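Local coordinates for aminotransferase AspB (Helicobacter pylori 26695, PDB 3EZS), which probably works as a pyridoxal 5'-phosphate-dependent transaminase of the class I and II aminotransferase family, moving amino groups between amino acids and keto acids, at residues I120-G123 / A124-I128; E198-E201 / N202-P206. One frame throughout, in Å; residues are numbered along the deposited sequence.

Interaction 1: residues I120-G123 / A124-I128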
ATOM      1  N   ILE A 120       4.791  -3.489 -14.592  1.00 44.69           N
ATOM      2  CA  ILE A 120       3.666  -3.604 -13.672  1.00 44.33           C
ATOM      3  C   ILE A 120       2.347  -3.890 -14.424  1.00 43.03           C
ATOM      4  O   ILE A 120       1.476  -4.562 -13.880  1.00 41.91           O
ATOM      5  CB  ILE A 120       3.573  -2.372 -12.709  1.00 46.90           C
ATOM      6  CG1 ILE A 120       2.705  -2.698 -11.488  1.00 52.65           C
ATOM      7  CG2 ILE A 120       3.077  -1.138 -13.415  1.00 46.14           C
ATOM      8  CD1 ILE A 120       3.311  -3.786 -10.623  1.00 58.11           C
ATOM      9  N   TYR A 121       2.215  -3.451 -15.685  1.00 42.87           N
ATOM     10  CA  TYR A 121       0.972  -3.727 -16.432  1.00 41.92           C
ATOM     11  C   TYR A 121       0.760  -5.232 -16.579  1.00 43.50           C
ATOM     12  O   TYR A 121      -0.375  -5.705 -16.504  1.00 44.50           O
ATOM     13  CB  TYR A 121       0.918  -3.093 -17.829  1.00 41.65           C
ATOM     14  CG  TYR A 121       1.300  -1.639 -17.934  1.00 38.52           C
ATOM     15  CD1 TYR A 121       1.120  -0.762 -16.868  1.00 35.94           C
ATOM     16  CD2 TYR A 121       1.782  -1.121 -19.146  1.00 37.21           C
ATOM     17  CE1 TYR A 121       1.489   0.585 -16.976  1.00 40.92           C
ATOM     18  CE2 TYR A 121       2.138   0.216 -19.269  1.00 33.06           C
ATOM     19  CZ  TYR A 121       1.977   1.071 -18.176  1.00 37.59           C
ATOM     20  OH  TYR A 121       2.330   2.401 -18.270  1.00 39.32           O
ATOM     21  N   GLU A 122       1.843  -5.984 -16.779  1.00 42.36           N
ATOM     22  CA  GLU A 122       1.745  -7.442 -16.925  1.00 42.16           C
ATOM     23  C   GLU A 122       1.455  -8.135 -15.595  1.00 41.55           C
ATOM     24  O   GLU A 122       0.729  -9.146 -15.548  1.00 40.17           O
ATOM     25  CB  GLU A 122       3.035  -8.008 -17.491  1.00 42.57           C
ATOM     26  CG  GLU A 122       2.947  -9.471 -17.820  1.00 44.68           C
ATOM     27  CD  GLU A 122       4.232  -9.993 -18.347  1.00 40.37           C
ATOM     28  OE1 GLU A 122       5.181 -10.044 -17.556  1.00 44.28           O
ATOM     29  OE2 GLU A 122       4.283 -10.388 -19.532  1.00 43.67           O
ATOM     30  N   GLY A 123       2.066  -7.620 -14.532  1.00 40.84           N
ATOM     31  CA  GLY A 123       1.818  -8.122 -13.192  1.00 41.48           C
ATOM     32  C   GLY A 123       0.338  -7.974 -12.838  1.00 40.52           C
ATOM     33  O   GLY A 123      -0.272  -8.887 -12.279  1.00 39.12           O
ATOM     34  N   ALA A 124      -0.217  -6.814 -13.168  1.00 38.32           N
ATOM     35  CA  ALA A 124      -1.610  -6.509 -12.940  1.00 38.12           C
ATOM     36  C   ALA A 124      -2.520  -7.527 -13.625  1.00 41.17           C
ATOM     37  O   ALA A 124      -3.467  -8.032 -13.010  1.00 43.17           O
ATOM     38  CB  ALA A 124      -1.913  -5.080 -13.447  1.00 38.80           C
ATOM     39  N   ALA A 125      -2.225  -7.826 -14.896  1.00 41.72           N
ATOM     40  CA  ALA A 125      -2.984  -8.809 -15.678  1.00 41.11           C
ATOM     41  C   ALA A 125      -2.857 -10.209 -15.099  1.00 40.68           C
ATOM     42  O   ALA A 125      -3.810 -10.985 -15.103  1.00 41.16           O
ATOM     43  CB  ALA A 125      -2.500  -8.801 -17.141  1.00 41.98           C
ATOM     44  N   LYS A 126      -1.665 -10.560 -14.638  1.00 41.88           N
ATOM     45  CA  LYS A 126      -1.460 -11.877 -14.033  1.00 43.89           C
ATOM     46  C   LYS A 126      -2.262 -12.015 -12.741  1.00 44.06           C
ATOM     47  O   LYS A 126      -2.882 -13.040 -12.503  1.00 42.14           O
ATOM     48  CB  LYS A 126       0.016 -12.115 -13.712  1.00 45.72           C
ATOM     49  CG  LYS A 126       0.906 -12.474 -14.888  1.00 46.42           C
ATOM     50  CD  LYS A 126       2.326 -12.628 -14.371  1.00 51.45           C
ATOM     51  CE  LYS A 126       3.243 -13.253 -15.379  1.00 56.81           C
ATOM     52  NZ  LYS A 126       4.544 -13.460 -14.710  1.00 56.94           N
ATOM     53  N   PHE A 127      -2.258 -10.964 -11.920  1.00 44.87           N
ATOM     54  CA  PHE A 127      -2.967 -10.991 -10.638  1.00 47.34           C
ATOM     55  C   PHE A 127      -4.477 -11.226 -10.764  1.00 48.37           C
ATOM     56  O   PHE A 127      -5.064 -11.902  -9.914  1.00 48.61           O
ATOM     57  CB  PHE A 127      -2.682  -9.717  -9.837  1.00 48.96           C
ATOM     58  CG  PHE A 127      -3.201  -9.755  -8.420  1.00 51.93           C
ATOM     59  CD1 PHE A 127      -2.899 -10.829  -7.578  1.00 53.26           C
ATOM     60  CD2 PHE A 127      -3.933  -8.693  -7.908  1.00 56.02           C
ATOM     61  CE1 PHE A 127      -3.355 -10.861  -6.274  1.00 54.06           C
ATOM     62  CE2 PHE A 127      -4.387  -8.713  -6.584  1.00 58.10           C
ATOM     63  CZ  PHE A 127      -4.097  -9.798  -5.773  1.00 54.03           C
ATOM     64  N   ILE A 128      -5.097 -10.692 -11.821  1.00 47.31           N
ATOM     65  CA  ILE A 128      -6.537 -10.900 -12.061  1.00 45.75           C
ATOM     66  C   ILE A 128      -6.750 -12.021 -13.114  1.00 45.69           C
ATOM     67  O   ILE A 128      -7.844 -12.210 -13.620  1.00 47.37           O
ATOM     68  CB  ILE A 128      -7.250  -9.538 -12.420  1.00 45.94           C
ATOM     69  CG1 ILE A 128      -8.790  -9.637 -12.344  1.00 51.59           C
ATOM     70  CG2 ILE A 128      -6.778  -9.008 -13.802  1.00 39.25           C
ATOM     71  CD1 ILE A 128      -9.379 -10.139 -10.998  1.00 44.73           C
TER
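Helix 120-127 is the connection of a beta-alpha-beta unit, between strands 110-115 and 131-136 of the large mixed sheet, and the contact is the i to i+4 bonding along it, beginning with Ala-124 and Ile-120. Ala-124 N reaches Ile-120 O at 2.9 Å. Ala-125 N follows on Tyr-121 O, longer at 3.2 Å. Lys-126 N to Glu-122 O and Phe-127 N to Gly-123 O, both 2.9 Å, complete the run; a weak bond from Ile-128 N to Ala-124 O comes where the helix ends.

The side chains pack against these carbonyls. Ala-124 CB sits 3.5 Å from Tyr-121 O. In Lys-126, CG stands beside the backbone N (chi1 -77°), which brings it to 3.4 Å from Glu-122 O; from there the chain runs out extended on the same flank as Glu-122. The two charges stay apart, OE1 of Glu-122 being 4.5 Å from NZ of Lys-126. Each has its own partner: Arg-342 makes a salt bridge to the glutamate, and Thr-3 O accepts a hydrogen bond from the lysine. Tyr-121 OH bonds to Asp-193, while the Phe-127 ring meets Phe-96 of its own chain and Phe-256 of the second subunit.

Backbone bonds thus do the holding within the helix. The Glu-122/Lys-126 attraction is probably a modest electrostatic addition, since both side chains spend their polar ends on other parts of the chain.

Interaction 2: residues E198-E201 / N202-P206; sequences EIYE and NTPPP
Tyr-200 lays one face of its ring on Pro-204. The proline CA stands 3.6 Å from the ring centroid, 14° off the normal, a CH-pi contact over the middle of the face, and Pro-204 CB lies 3.6 Å from Tyr-200 CZ. Pro-205 crosses the tyrosine at about a right angle, its CD 3.6 Å from Tyr-200 CD2. At the ring edge, in plane, lies Asn-202 O, 3.5 Å from Tyr-200 CE1.

With chi1 at 62°, CG of Tyr-200 sits between its own backbone N and carbonyl carbon, which lays the ring against the returning chain. At the bend, Glu-201 and Asn-202 run alongside each other in the same direction, with carboxylate and amide planes 63° apart. Glu-201 CG is 3.5 Å from Asn-202 OD1. Lys-294 ties the pair together, making a salt bridge to Glu-201 OE2 and donating a hydrogen bond to Asn-202 OD1; Arg-297 makes a salt bridge to Glu-201 OE1, which probably offsets the buried carboxylate's charge.

This turn belongs to the loop between strand 189-193 and helix 208-214. Helix 280-299 flanks it through Ile-199 and Glu-201, helix 62-76 touches Glu-198 and Pro-204, and Pro-206 rests on helix 173-186.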
ATOM      1  N   GLU A 198       4.483  15.708 -17.037  1.00 40.90           N
ATOM      2  CA  GLU A 198       5.218  16.911 -16.661  1.00 42.15           C
ATOM      3  C   GLU A 198       6.672  16.878 -17.128  1.00 42.09           C
ATOM      4  O   GLU A 198       7.436  17.789 -16.815  1.00 41.80           O
ATOM      5  CB  GLU A 198       5.166  17.107 -15.138  1.00 43.97           C
ATOM      6  CG  GLU A 198       3.824  17.574 -14.594  1.00 44.84           C
ATOM      7  CD  GLU A 198       3.636  19.065 -14.772  1.00 52.81           C
ATOM      8  OE1 GLU A 198       3.471  19.505 -15.921  1.00 51.70           O
ATOM      9  OE2 GLU A 198       3.673  19.803 -13.759  1.00 51.97           O
ATOM     10  N   ILE A 199       7.048  15.831 -17.867  1.00 41.78           N
ATOM     11  CA  ILE A 199       8.398  15.671 -18.381  1.00 40.35           C
ATOM     12  C   ILE A 199       8.271  15.891 -19.872  1.00 41.68           C
ATOM     13  O   ILE A 199       7.896  14.998 -20.607  1.00 43.45           O
ATOM     14  CB  ILE A 199       9.000  14.263 -18.058  1.00 39.97           C
ATOM     15  CG1 ILE A 199       8.804  13.897 -16.573  1.00 43.10           C
ATOM     16  CG2 ILE A 199      10.486  14.206 -18.450  1.00 37.13           C
ATOM     17  CD1 ILE A 199       9.273  14.998 -15.591  1.00 45.12           C
ATOM     18  N   TYR A 200       8.545  17.108 -20.316  1.00 42.28           N
ATOM     19  CA  TYR A 200       8.410  17.451 -21.716  1.00 41.61           C
ATOM     20  C   TYR A 200       9.331  18.622 -22.036  1.00 43.93           C
ATOM     21  O   TYR A 200       9.730  19.386 -21.154  1.00 42.49           O
ATOM     22  CB  TYR A 200       6.948  17.752 -22.077  1.00 40.65           C
ATOM     23  CG  TYR A 200       6.354  18.931 -21.347  1.00 38.78           C
ATOM     24  CD1 TYR A 200       6.436  20.215 -21.863  1.00 40.09           C
ATOM     25  CD2 TYR A 200       5.712  18.757 -20.132  1.00 38.24           C
ATOM     26  CE1 TYR A 200       5.879  21.302 -21.175  1.00 43.67           C
ATOM     27  CE2 TYR A 200       5.162  19.827 -19.438  1.00 39.33           C
ATOM     28  CZ  TYR A 200       5.247  21.083 -19.959  1.00 40.99           C
ATOM     29  OH  TYR A 200       4.700  22.113 -19.254  1.00 41.16           O
ATOM     30  N   GLU A 201       9.640  18.762 -23.317  1.00 44.69           N
ATOM     31  CA  GLU A 201      10.640  19.706 -23.778  1.00 45.17           C
ATOM     32  C   GLU A 201      10.092  21.032 -24.257  1.00 46.97           C
ATOM     33  O   GLU A 201      10.632  22.075 -23.920  1.00 46.26           O
ATOM     34  CB  GLU A 201      11.419  19.035 -24.915  1.00 44.78           C
ATOM     35  CG  GLU A 201      12.565  19.827 -25.489  1.00 43.37           C
ATOM     36  CD  GLU A 201      13.102  19.198 -26.752  1.00 45.46           C
ATOM     37  OE1 GLU A 201      13.003  17.963 -26.899  1.00 46.15           O
ATOM     38  OE2 GLU A 201      13.626  19.942 -27.595  1.00 44.38           O
ATOM     39  N   ASN A 202       9.053  20.986 -25.088  1.00 49.22           N
ATOM     40  CA  ASN A 202       8.473  22.199 -25.663  1.00 49.67           C
ATOM     41  C   ASN A 202       6.999  22.331 -25.250  1.00 49.47           C
ATOM     42  O   ASN A 202       6.675  22.897 -24.206  1.00 48.86           O
ATOM     43  CB  ASN A 202       8.602  22.171 -27.214  1.00 50.45           C
ATOM     44  CG  ASN A 202      10.030  21.979 -27.700  1.00 54.31           C
ATOM     45  OD1 ASN A 202      10.974  22.522 -27.133  1.00 67.40           O
ATOM     46  ND2 ASN A 202      10.188  21.218 -28.786  1.00 61.44           N
ATOM     47  N   THR A 203       6.119  21.744 -26.050  1.00 48.68           N
ATOM     48  CA  THR A 203       4.701  21.847 -25.840  1.00 49.14           C
ATOM     49  C   THR A 203       4.243  20.753 -24.855  1.00 46.11           C
ATOM     50  O   THR A 203       4.683  19.594 -24.949  1.00 44.56           O
ATOM     51  CB  THR A 203       3.953  21.836 -27.212  1.00 51.24           C
ATOM     52  OG1 THR A 203       2.537  21.739 -26.995  1.00 60.00           O
ATOM     53  CG2 THR A 203       4.422  20.687 -28.108  1.00 56.04           C
ATOM     54  N   PRO A 204       3.396  21.119 -23.878  1.00 43.86           N
ATOM     55  CA  PRO A 204       2.998  20.095 -22.924  1.00 44.36           C
ATOM     56  C   PRO A 204       2.110  19.025 -23.558  1.00 43.44           C
ATOM     57  O   PRO A 204       1.299  19.346 -24.400  1.00 45.38           O
ATOM     58  CB  PRO A 204       2.215  20.874 -21.854  1.00 45.23           C
ATOM     59  CG  PRO A 204       2.440  22.322 -22.147  1.00 45.24           C
ATOM     60  CD  PRO A 204       2.779  22.425 -23.583  1.00 43.67           C
ATOM     61  N   PRO A 205       2.282  17.754 -23.175  1.00 42.62           N
ATOM     62  CA  PRO A 205       1.424  16.714 -23.751  1.00 41.59           C
ATOM     63  C   PRO A 205      -0.025  16.785 -23.234  1.00 42.70           C
ATOM     64  O   PRO A 205      -0.273  17.222 -22.112  1.00 39.68           O
ATOM     65  CB  PRO A 205       2.081  15.426 -23.271  1.00 41.10           C
ATOM     66  CG  PRO A 205       2.700  15.811 -21.961  1.00 43.74           C
ATOM     67  CD  PRO A 205       3.254  17.188 -22.218  1.00 43.76           C
ATOM     68  N   PRO A 206      -0.991  16.354 -24.048  1.00 42.77           N
ATOM     69  CA  PRO A 206      -2.359  16.427 -23.569  1.00 41.12           C
ATOM     70  C   PRO A 206      -2.769  15.263 -22.665  1.00 41.54           C
ATOM     71  O   PRO A 206      -2.254  14.139 -22.804  1.00 40.23           O
ATOM     72  CB  PRO A 206      -3.164  16.393 -24.853  1.00 43.39           C
ATOM     73  CG  PRO A 206      -2.313  15.633 -25.828  1.00 45.47           C
ATOM     74  CD  PRO A 206      -0.893  15.814 -25.413  1.00 42.74           C
TER

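Overall arrangement
Interaction 1 comes first along the chain, and interaction 2 follows some seventy residues later. Their centres are 29 Å apart, on opposite sides of the chain's centre, and their nearest atoms stay about 13 Å from each other. The common element is the seven-stranded mixed sheet: helix 120-127 connects its neighbouring strands 110-115 and 131-136, whereas residues 198-206 belong to the loop leaving strand 189-193. Only interaction 1 also reaches the second subunit. One is thus a regular helix set against strand 110-115 and the dimer partner, the other a proline-rich turn held among helices of its own chain.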